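Local coordinates for protein putative transcriptional regulator (TetR/AcrR family) (Acinetobacter sp., PDB 3KNW) that probably binds DNA as a transcriptional regulator of the TetR/AcrR family, at residues 54-57 against 58-62; 116-119 against 120-123; 25-29 against 30-34; 159-162 against 163-166. One frame throughout, in Å; residues are numbered along the deposited sequence.

Contact 1 (54-57 against 58-62)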
loop_
_atom_site.group_PDB
_atom_site.type_symbol
_atom_site.label_atom_id
_atom_site.label_comp_id
_atom_site.label_asym_id
_atom_site.label_seq_id
_atom_site.Cartn_x
_atom_site.Cartn_y
_atom_site.Cartn_z
ATOM N N TYR A 54 -31.764 -9.617 2.952
ATOM C CA TYR A 54 -31.032 -8.365 3.164
ATOM C C TYR A 54 -30.259 -7.889 1.946
ATOM O O TYR A 54 -30.250 -6.702 1.637
ATOM C CB TYR A 54 -30.067 -8.538 4.345
ATOM C CG TYR A 54 -30.819 -8.628 5.650
ATOM C CD1 TYR A 54 -31.346 -9.848 6.102
ATOM C CD2 TYR A 54 -31.075 -7.485 6.400
ATOM C CE1 TYR A 54 -32.085 -9.919 7.283
ATOM C CE2 TYR A 54 -31.801 -7.550 7.573
ATOM C CZ TYR A 54 -32.306 -8.765 8.020
ATOM O OH TYR A 54 -33.024 -8.804 9.208
ATOM N N PHE A 55 -29.595 -8.809 1.264
ATOM C CA PHE A 55 -28.767 -8.445 0.119
ATOM C C PHE A 55 -29.051 -9.332 -1.051
ATOM O O PHE A 55 -29.052 -10.542 -0.914
ATOM C CB PHE A 55 -27.319 -8.606 0.482
ATOM C CG PHE A 55 -26.960 -7.929 1.723
ATOM C CD1 PHE A 55 -26.803 -6.578 1.739
ATOM C CD2 PHE A 55 -26.782 -8.642 2.874
ATOM C CE1 PHE A 55 -26.453 -5.923 2.886
ATOM C CE2 PHE A 55 -26.475 -8.013 4.042
ATOM C CZ PHE A 55 -26.301 -6.635 4.049
ATOM N N GLU A 56 -29.234 -8.759 -2.227
ATOM C CA GLU A 56 -29.584 -9.605 -3.373
ATOM C C GLU A 56 -28.422 -10.423 -3.986
ATOM O O GLU A 56 -28.650 -11.391 -4.693
ATOM C CB GLU A 56 -30.336 -8.777 -4.431
ATOM C CG GLU A 56 -29.538 -7.648 -5.102
ATOM C CD GLU A 56 -30.367 -6.937 -6.183
ATOM O OE1 GLU A 56 -31.509 -6.515 -5.858
ATOM O OE2 GLU A 56 -29.892 -6.817 -7.350
ATOM N N SER A 57 -27.178 -10.061 -3.712
ATOM C CA SER A 57 -26.027 -10.784 -4.307
ATOM C C SER A 57 -24.761 -10.477 -3.550
ATOM O O SER A 57 -24.730 -9.508 -2.810
ATOM C CB SER A 57 -25.817 -10.349 -5.741
ATOM O OG SER A 57 -25.481 -8.985 -5.747
ATOM N N LYS A 58 -23.738 -11.299 -3.735
ATOM C CA LYS A 58 -22.452 -11.040 -3.154
ATOM C C LYS A 58 -22.014 -9.598 -3.494
ATOM O O LYS A 58 -21.468 -8.910 -2.666
ATOM C CB LYS A 58 -21.390 -12.052 -3.656
ATOM C CG LYS A 58 -20.017 -12.009 -2.875
ATOM C CD LYS A 58 -18.870 -12.695 -3.630
ATOM C CE LYS A 58 -17.493 -12.208 -3.125
ATOM N NZ LYS A 58 -16.367 -12.548 -4.052
ATOM N N GLU A 59 -22.338 -9.149 -4.695
ATOM C CA GLU A 59 -21.952 -7.839 -5.163
ATOM C C GLU A 59 -22.730 -6.709 -4.472
ATOM O O GLU A 59 -22.094 -5.745 -4.013
ATOM C CB GLU A 59 -22.030 -7.773 -6.692
ATOM C CG GLU A 59 -21.496 -6.502 -7.324
ATOM C CD GLU A 59 -19.963 -6.276 -7.161
ATOM O OE1 GLU A 59 -19.148 -7.238 -7.386
ATOM O OE2 GLU A 59 -19.613 -5.118 -6.830
ATOM N N ALA A 60 -24.055 -6.810 -4.360
ATOM C CA ALA A 60 -24.830 -5.816 -3.575
ATOM C C ALA A 60 -24.249 -5.635 -2.168
ATOM O O ALA A 60 -24.127 -4.526 -1.647
ATOM C CB ALA A 60 -26.315 -6.204 -3.482
ATOM N N PHE A 61 -23.881 -6.754 -1.578
ATOM C CA PHE A 61 -23.427 -6.821 -0.222
ATOM C C PHE A 61 -22.063 -6.143 -0.092
ATOM O O PHE A 61 -21.814 -5.403 0.860
ATOM C CB PHE A 61 -23.348 -8.287 0.154
ATOM C CG PHE A 61 -22.590 -8.559 1.403
ATOM C CD1 PHE A 61 -23.105 -8.188 2.629
ATOM C CD2 PHE A 61 -21.390 -9.232 1.366
ATOM C CE1 PHE A 61 -22.441 -8.483 3.785
ATOM C CE2 PHE A 61 -20.710 -9.503 2.521
ATOM C CZ PHE A 61 -21.231 -9.136 3.719
ATOM N N GLY A 62 -21.183 -6.429 -1.046
ATOM C CA GLY A 62 -19.877 -5.753 -1.142
ATOM C C GLY A 62 -20.069 -4.244 -1.243
ATOM O O GLY A 62 -19.454 -3.505 -0.505
#

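Contact 2 (116-119 against 120-123)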
loop_
_atom_site.group_PDB
_atom_site.type_symbol
_atom_site.label_atom_id
_atom_site.label_comp_id
_atom_site.label_asym_id
_atom_site.label_seq_id
_atom_site.Cartn_x
_atom_site.Cartn_y
_atom_site.Cartn_z
ATOM N N LYS A 116 -5.482 -4.490 0.725
ATOM C CA LYS A 116 -6.234 -5.630 0.195
ATOM C C LYS A 116 -6.913 -5.230 -1.097
ATOM O O LYS A 116 -6.575 -5.732 -2.149
ATOM C CB LYS A 116 -7.251 -6.119 1.197
ATOM C CG LYS A 116 -6.667 -6.995 2.334
ATOM C CD LYS A 116 -6.127 -8.335 1.814
ATOM C CE LYS A 116 -5.743 -9.288 2.922
ATOM N NZ LYS A 116 -5.809 -10.711 2.376
HETATM N N MSE A 117 -7.810 -4.264 -1.060
HETATM C CA MSE A 117 -8.616 -3.982 -2.250
HETATM C C MSE A 117 -7.769 -3.509 -3.435
HETATM O O MSE A 117 -8.084 -3.847 -4.588
HETATM C CB MSE A 117 -9.709 -2.974 -1.944
HETATM C CG MSE A 117 -10.621 -3.374 -0.792
HETATM SE SE MSE A 117 -11.626 -4.848 -1.318
HETATM C CE MSE A 117 -12.860 -3.785 -2.288
ATOM N N ALA A 118 -6.707 -2.734 -3.174
ATOM C CA ALA A 118 -5.748 -2.322 -4.237
ATOM C C ALA A 118 -5.149 -3.570 -4.895
ATOM O O ALA A 118 -5.099 -3.692 -6.115
ATOM C CB ALA A 118 -4.601 -1.423 -3.656
ATOM N N ALA A 119 -4.717 -4.503 -4.050
ATOM C CA ALA A 119 -4.186 -5.785 -4.466
ATOM C C ALA A 119 -5.063 -6.492 -5.492
ATOM O O ALA A 119 -4.564 -6.941 -6.538
ATOM C CB ALA A 119 -3.997 -6.680 -3.248
ATOM N N GLU A 120 -6.361 -6.592 -5.196
ATOM C CA GLU A 120 -7.270 -7.319 -6.045
ATOM C C GLU A 120 -8.063 -6.406 -6.951
ATOM O O GLU A 120 -9.145 -6.765 -7.409
ATOM C CB GLU A 120 -8.241 -8.140 -5.174
ATOM C CG GLU A 120 -9.170 -7.326 -4.261
ATOM C CD GLU A 120 -10.240 -8.201 -3.653
ATOM O OE1 GLU A 120 -11.390 -8.234 -4.195
ATOM O OE2 GLU A 120 -9.911 -8.863 -2.644
ATOM N N VAL A 121 -7.554 -5.217 -7.205
ATOM C CA VAL A 121 -8.326 -4.247 -7.968
ATOM C C VAL A 121 -8.717 -4.705 -9.364
ATOM O O VAL A 121 -9.735 -4.294 -9.876
ATOM C CB VAL A 121 -7.588 -2.920 -8.034
ATOM C CG1 VAL A 121 -8.080 -2.061 -9.219
ATOM C CG2 VAL A 121 -7.796 -2.202 -6.687
ATOM N N ALA A 122 -7.915 -5.557 -9.980
ATOM C CA ALA A 122 -8.226 -6.064 -11.309
ATOM C C ALA A 122 -9.573 -6.824 -11.392
ATOM O O ALA A 122 -10.156 -6.917 -12.477
ATOM C CB ALA A 122 -7.068 -6.963 -11.824
ATOM N N ASP A 123 -10.072 -7.347 -10.271
ATOM C CA ASP A 123 -11.293 -8.157 -10.300
ATOM C C ASP A 123 -12.495 -7.515 -9.633
ATOM O O ASP A 123 -13.603 -8.012 -9.698
ATOM C CB ASP A 123 -11.005 -9.529 -9.690
ATOM C CG ASP A 123 -10.068 -10.376 -10.574
ATOM O OD1 ASP A 123 -10.347 -10.528 -11.792
ATOM O OD2 ASP A 123 -9.045 -10.879 -10.049
#

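Contact 3 (25-29 against 30-34)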
loop_
_atom_site.group_PDB
_atom_site.type_symbol
_atom_site.label_atom_id
_atom_site.label_comp_id
_atom_site.label_asym_id
_atom_site.label_seq_id
_atom_site.Cartn_x
_atom_site.Cartn_y
_atom_site.Cartn_z
ATOM N N HIS A 25 -14.931 -8.215 8.777
ATOM C CA HIS A 25 -13.827 -8.962 9.342
ATOM C C HIS A 25 -13.311 -9.944 8.313
ATOM O O HIS A 25 -12.105 -10.030 8.082
ATOM C CB HIS A 25 -14.219 -9.690 10.635
ATOM C CG HIS A 25 -14.487 -8.768 11.784
ATOM N ND1 HIS A 25 -13.499 -8.002 12.371
ATOM C CD2 HIS A 25 -15.632 -8.480 12.453
ATOM C CE1 HIS A 25 -14.023 -7.291 13.355
ATOM N NE2 HIS A 25 -15.318 -7.555 13.419
ATOM N N LEU A 26 -14.209 -10.664 7.665
ATOM C CA LEU A 26 -13.763 -11.647 6.709
ATOM C C LEU A 26 -12.849 -10.974 5.712
ATOM O O LEU A 26 -11.768 -11.471 5.436
ATOM C CB LEU A 26 -14.939 -12.287 5.991
ATOM C CG LEU A 26 -14.713 -13.619 5.265
ATOM C CD1 LEU A 26 -13.938 -14.657 6.098
ATOM C CD2 LEU A 26 -16.085 -14.160 4.858
ATOM N N VAL A 27 -13.272 -9.819 5.206
ATOM C CA VAL A 27 -12.554 -9.152 4.122
ATOM C C VAL A 27 -11.198 -8.572 4.547
ATOM O O VAL A 27 -10.300 -8.522 3.740
ATOM C CB VAL A 27 -13.420 -8.048 3.435
ATOM C CG1 VAL A 27 -12.589 -7.239 2.414
ATOM C CG2 VAL A 27 -14.627 -8.659 2.752
ATOM N N LEU A 28 -11.032 -8.136 5.787
ATOM C CA LEU A 28 -9.699 -7.729 6.256
ATOM C C LEU A 28 -8.682 -8.869 6.186
ATOM O O LEU A 28 -7.509 -8.630 5.911
ATOM C CB LEU A 28 -9.741 -7.250 7.699
ATOM C CG LEU A 28 -10.490 -5.960 8.029
ATOM C CD1 LEU A 28 -11.415 -6.170 9.259
ATOM C CD2 LEU A 28 -9.518 -4.828 8.265
ATOM N N ARG A 29 -9.139 -10.087 6.480
ATOM C CA ARG A 29 -8.311 -11.286 6.452
ATOM C C ARG A 29 -8.066 -11.777 5.038
ATOM O O ARG A 29 -6.936 -12.104 4.697
ATOM C CB ARG A 29 -8.954 -12.444 7.244
ATOM C CG ARG A 29 -8.728 -12.426 8.774
ATOM C CD ARG A 29 -10.008 -12.065 9.558
ATOM N NE ARG A 29 -10.006 -12.551 10.951
ATOM C CZ ARG A 29 -11.101 -12.788 11.693
ATOM N NH1 ARG A 29 -12.331 -12.616 11.205
ATOM N NH2 ARG A 29 -10.965 -13.226 12.942
ATOM N N LYS A 30 -9.113 -11.852 4.223
ATOM C CA LYS A 30 -9.048 -12.635 2.986
ATOM C C LYS A 30 -9.407 -11.915 1.690
ATOM O O LYS A 30 -9.337 -12.498 0.608
ATOM C CB LYS A 30 -9.921 -13.886 3.136
ATOM C CG LYS A 30 -9.428 -14.840 4.249
ATOM C CD LYS A 30 -10.275 -16.138 4.357
ATOM C CE LYS A 30 -9.949 -16.938 5.644
ATOM N NZ LYS A 30 -8.465 -17.115 5.856
ATOM N N GLY A 31 -9.781 -10.654 1.765
ATOM C CA GLY A 31 -10.195 -9.957 0.568
ATOM C C GLY A 31 -11.628 -10.275 0.190
ATOM O O GLY A 31 -12.398 -10.922 0.967
ATOM N N PHE A 32 -12.006 -9.810 -1.000
ATOM C CA PHE A 32 -13.379 -9.877 -1.406
ATOM C C PHE A 32 -13.596 -10.896 -2.480
ATOM O O PHE A 32 -14.430 -11.806 -2.313
ATOM C CB PHE A 32 -13.876 -8.518 -1.860
ATOM C CG PHE A 32 -15.320 -8.514 -2.196
ATOM C CD1 PHE A 32 -16.261 -8.567 -1.194
ATOM C CD2 PHE A 32 -15.742 -8.515 -3.513
ATOM C CE1 PHE A 32 -17.604 -8.606 -1.503
ATOM C CE2 PHE A 32 -17.081 -8.527 -3.832
ATOM C CZ PHE A 32 -18.005 -8.578 -2.830
ATOM N N VAL A 33 -12.869 -10.760 -3.586
ATOM C CA VAL A 33 -13.061 -11.672 -4.717
ATOM C C VAL A 33 -12.729 -13.119 -4.329
ATOM O O VAL A 33 -13.314 -14.062 -4.860
ATOM C CB VAL A 33 -12.241 -11.247 -5.950
ATOM C CG1 VAL A 33 -12.651 -9.840 -6.400
ATOM C CG2 VAL A 33 -10.773 -11.281 -5.643
ATOM N N GLY A 34 -11.796 -13.293 -3.398
ATOM C CA GLY A 34 -11.418 -14.624 -2.940
ATOM C C GLY A 34 -12.526 -15.416 -2.253
ATOM O O GLY A 34 -12.479 -16.660 -2.243
#

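Contact 4 (159-162 against 163-166)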
loop_
_atom_site.group_PDB
_atom_site.type_symbol
_atom_site.label_atom_id
_atom_site.label_comp_id
_atom_site.label_asym_id
_atom_site.label_seq_id
_atom_site.Cartn_x
_atom_site.Cartn_y
_atom_site.Cartn_z
ATOM N N SER A 159 4.068 26.323 4.626
ATOM C CA SER A 159 3.440 27.092 3.579
ATOM C C SER A 159 2.940 26.211 2.417
ATOM O O SER A 159 2.278 26.687 1.497
ATOM C CB SER A 159 4.478 28.073 3.041
ATOM O OG SER A 159 5.421 27.346 2.269
ATOM N N VAL A 160 3.310 24.934 2.439
ATOM C CA VAL A 160 2.943 23.995 1.408
ATOM C C VAL A 160 1.451 23.988 1.339
ATOM O O VAL A 160 0.726 23.963 2.326
ATOM C CB VAL A 160 3.493 22.576 1.681
ATOM C CG1 VAL A 160 2.927 21.541 0.605
ATOM C CG2 VAL A 160 5.078 22.571 1.736
ATOM N N VAL A 161 0.974 24.020 0.135
ATOM C CA VAL A 161 -0.440 24.185 -0.099
ATOM C C VAL A 161 -1.222 22.975 0.438
ATOM O O VAL A 161 -0.801 21.885 0.302
ATOM C CB VAL A 161 -0.604 24.420 -1.654
ATOM C CG1 VAL A 161 -1.658 23.529 -2.251
ATOM C CG2 VAL A 161 -0.826 25.882 -1.865
ATOM N N PRO A 162 -2.385 23.189 1.047
ATOM C CA PRO A 162 -3.101 22.107 1.658
ATOM C C PRO A 162 -3.404 20.922 0.839
ATOM O O PRO A 162 -3.467 19.810 1.380
ATOM C CB PRO A 162 -4.427 22.742 2.061
ATOM C CG PRO A 162 -4.191 24.095 2.165
ATOM C CD PRO A 162 -2.958 24.478 1.436
ATOM N N ASP A 163 -3.647 21.110 -0.441
ATOM C CA ASP A 163 -4.081 20.019 -1.274
ATOM C C ASP A 163 -2.883 19.103 -1.587
ATOM O O ASP A 163 -3.064 17.894 -1.815
ATOM C CB ASP A 163 -4.803 20.576 -2.500
ATOM C CG ASP A 163 -6.001 21.467 -2.098
ATOM O OD1 ASP A 163 -7.138 20.874 -2.117
ATOM O OD2 ASP A 163 -5.774 22.714 -1.654
ATOM N N VAL A 164 -1.669 19.666 -1.595
ATOM C CA VAL A 164 -0.436 18.896 -1.753
ATOM C C VAL A 164 -0.124 18.207 -0.437
ATOM O O VAL A 164 0.193 17.025 -0.376
ATOM C CB VAL A 164 0.743 19.816 -2.268
ATOM C CG1 VAL A 164 2.087 19.112 -2.265
ATOM C CG2 VAL A 164 0.439 20.294 -3.664
ATOM N N LEU A 165 -0.265 18.900 0.674
ATOM C CA LEU A 165 0.275 18.316 1.901
ATOM C C LEU A 165 -0.613 17.135 2.316
ATOM O O LEU A 165 -0.129 16.129 2.782
ATOM C CB LEU A 165 0.417 19.372 2.962
ATOM C CG LEU A 165 1.125 19.025 4.249
ATOM C CD1 LEU A 165 2.529 18.486 4.034
ATOM C CD2 LEU A 165 1.171 20.292 5.112
ATOM N N ALA A 166 -1.911 17.244 2.134
ATOM C CA ALA A 166 -2.779 16.175 2.530
ATOM C C ALA A 166 -2.465 14.914 1.748
ATOM O O ALA A 166 -2.602 13.833 2.267
ATOM C CB ALA A 166 -4.185 16.565 2.328
#

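Contact 1 (54-57 against 58-62)
Ser-57 OG accepts from Ala-60 N at 2.9 Å, capping the helix that starts at Lys-58, and with an N-H...O angle of 178° the bond is practically straight. This is a classical serine N-cap, in which a side-chain oxygen serves an amide of the first turn that lacks a helical carbonyl partner. The hydroxyl gets there because its first torsion (chi1 64°) sets OG between the backbone N and the carbonyl carbon, folded back over the start of the helix. The carbonyl of the same residue supplies the first regular helical bond, Phe-61 N to Ser-57 O at 3.1 Å. Beside the cap, Glu-56 CG lies 3.9 Å from Ala-60 CB, an aliphatic touch at the surface. Deeper in, Phe-55 and Phe-61 form a T-shaped (edge-to-face) pair, with centroids 5.0 Å apart and planes at 68°. Phe-61 CD1 is the atom that presses on the Phe-55 face, 3.6 Å above the plane and over the ring centre. The turn thus joins the end of the predicted helix-turn-helix to the long helix 58-81. Phe-51 meets both rings, Ile-19 of helix 13-30 touches both as well, Ile-40 of helix 37-44 packs on Phe-61, and Lys-58 reaches out to Phe-32 through a hydrogen bond to its carbonyl O and a cation-pi contact with its ring.

Contact 2 (116-119 against 120-123)
The C-terminal end of helix 111-119, in the family's C-terminal domain, unwinds where Lys-116 and Ala-118 hand their carbonyls to Glu-120 and Val-121. Glu-120 N still donates to Lys-116 O at 3.2 Å, the spacing of an ordinary alpha-helical turn. One residue on, Val-121 N turns to Ala-118 O at 3.1 Å, a tighter 3-10-like step of three residues; its donor stands well above the carbonyl plane (68° out of it), away from the direction of a lone pair. Glu-120 has left helical backbone angles, and its side chain doubles back over the helix end: with chi1 at 63°, CG lies between the backbone N and the carbonyl carbon and comes within 3.7 Å of both Lys-116 O and Met-117 O. The extended remainder of the chain carries the carboxylate to the N-terminal domain, where OE2 accepts from Phe-32 N and OE1 from Val-33 N, a two-pronged grip that fixes its rotation. Lys-116 NZ bonds to Arg-29 O, so Lys-116 holds the end of helix 13-30 and Glu-120 the loop that follows it. The helix end also lies at the dimer interface: Ala-119 packs on Ala-119 of the second subunit, and Ala-118 on Leu-178 of that subunit. On the side of Met-117, a selenomethionine whose side chain packs against Met-128 and Met-132 of helix 126-153, SE lies 4.3 Å from Glu-120 CD.

Contact 3 (25-29 against 30-34)
Lys-30 and Val-27 dominate the end of helix 13-30, the first helix of the TetR-type DNA-binding domain, where a glycine closes the helix. Lys-30 N keeps the helical bond to Leu-26 O at 2.9 Å. Its side chain runs back along the helix surface: CG is 3.9 Å from Arg-29 CB, and farther out CD passes 4.3 Å from Leu-26 CD1, so the methylene chain supplies apolar contact beneath the charge. The same chain also packs on Glu-39 of helix 37-44, while Leu-26 fits against Glu-39, Ile-40 and Thr-43 of that helix, which ties the start of the predicted helix-turn-helix to this end. Val-27 holds the other side. Its carbonyl O takes Gly-31 N at 3.0 Å, as the chain begins to leave the helix. Gly-31 then turns out with a positive phi of 80°, a conformation that glycine, with no beta carbon to collide with the preceding carbonyl oxygen, adopts readily. The exit swings the Gly-31 carbonyl over the valine, with O 3.6 Å from Val-27 CG2. One residue later the chain drops Phe-32 alongside the same branch: Val-27 CG2 meets the ring at its edge, close to the ring plane, 4.3 Å from CD1.

Contact 4 (159-162 against 163-166)
Between Val-161 and Leu-165 the chain passes from an extended approach into helix 162-183, the carbonyl of Val-161 accepting from Leu-165 N at 3.1 Å and, weakly, from Val-164 N. A second helical bond follows at once, from Ala-166 N to Pro-162 O at 3.1 Å with an N-H...O angle of 162°. On the apolar side Val-160 CG1 is the probing branch. It lies 3.9 Å from Val-164 CG1, the two side chains crossing at about a right angle, and it also reaches Leu-165 CB at 4.1 Å. The latter pairing, from the residue just before the N-cap to the fourth residue after it, is a hydrophobic staple: an apolar clamp across the first helical turn. Val-161 occupies the N-cap position itself but, lacking a polar side chain, offers the amides of the first turn no side-chain acceptor; its CG1 packs instead 4.1 Å from Val-164 CG2. Pro-162 comes next, in the first turn, where its missing N-H costs nothing because that amide would have no helical acceptor, and its ring restrains phi to a value the helix needs. Asp-163 stands beside it with OD2 4.0 Å from Pro-162 CB. Farther along, Ala-166 CB sits 3.5 Å from Pro-162 O. Within the all-helical C-terminal domain this turn leans on helix 126-153, Pro-162 meeting Arg-148 and Gln-151, Ala-166 meeting Met-143 and Ile-147. On the dimer side, Val-164 packs on Gln-191 of the second subunit.

All four contacts sit at helix ends and mix core with surface. Contacts 1 and 4 start helices on a backbone carbonyl, but contact 1 adds a serine hydroxyl and a buried aromatic pair where contact 4 has a Val-Leu hydrophobic staple, with Leu-165 and Ala-166 buried and Val-161 and Asp-163 exposed. Contacts 2 and 3 finish helices; contact 3 buries Leu-26, Val-27, Gly-31 and Phe-32 and exposes Arg-29 and Lys-30. It touches contact 1 within the DNA-binding domain and contact 2 in the C-terminal domain, largely through charged side chains reaching backbone atoms. Contact 4 stands apart, its centre about 39 Å from that of contact 1. Only contacts 2 and 4 meet the second subunit.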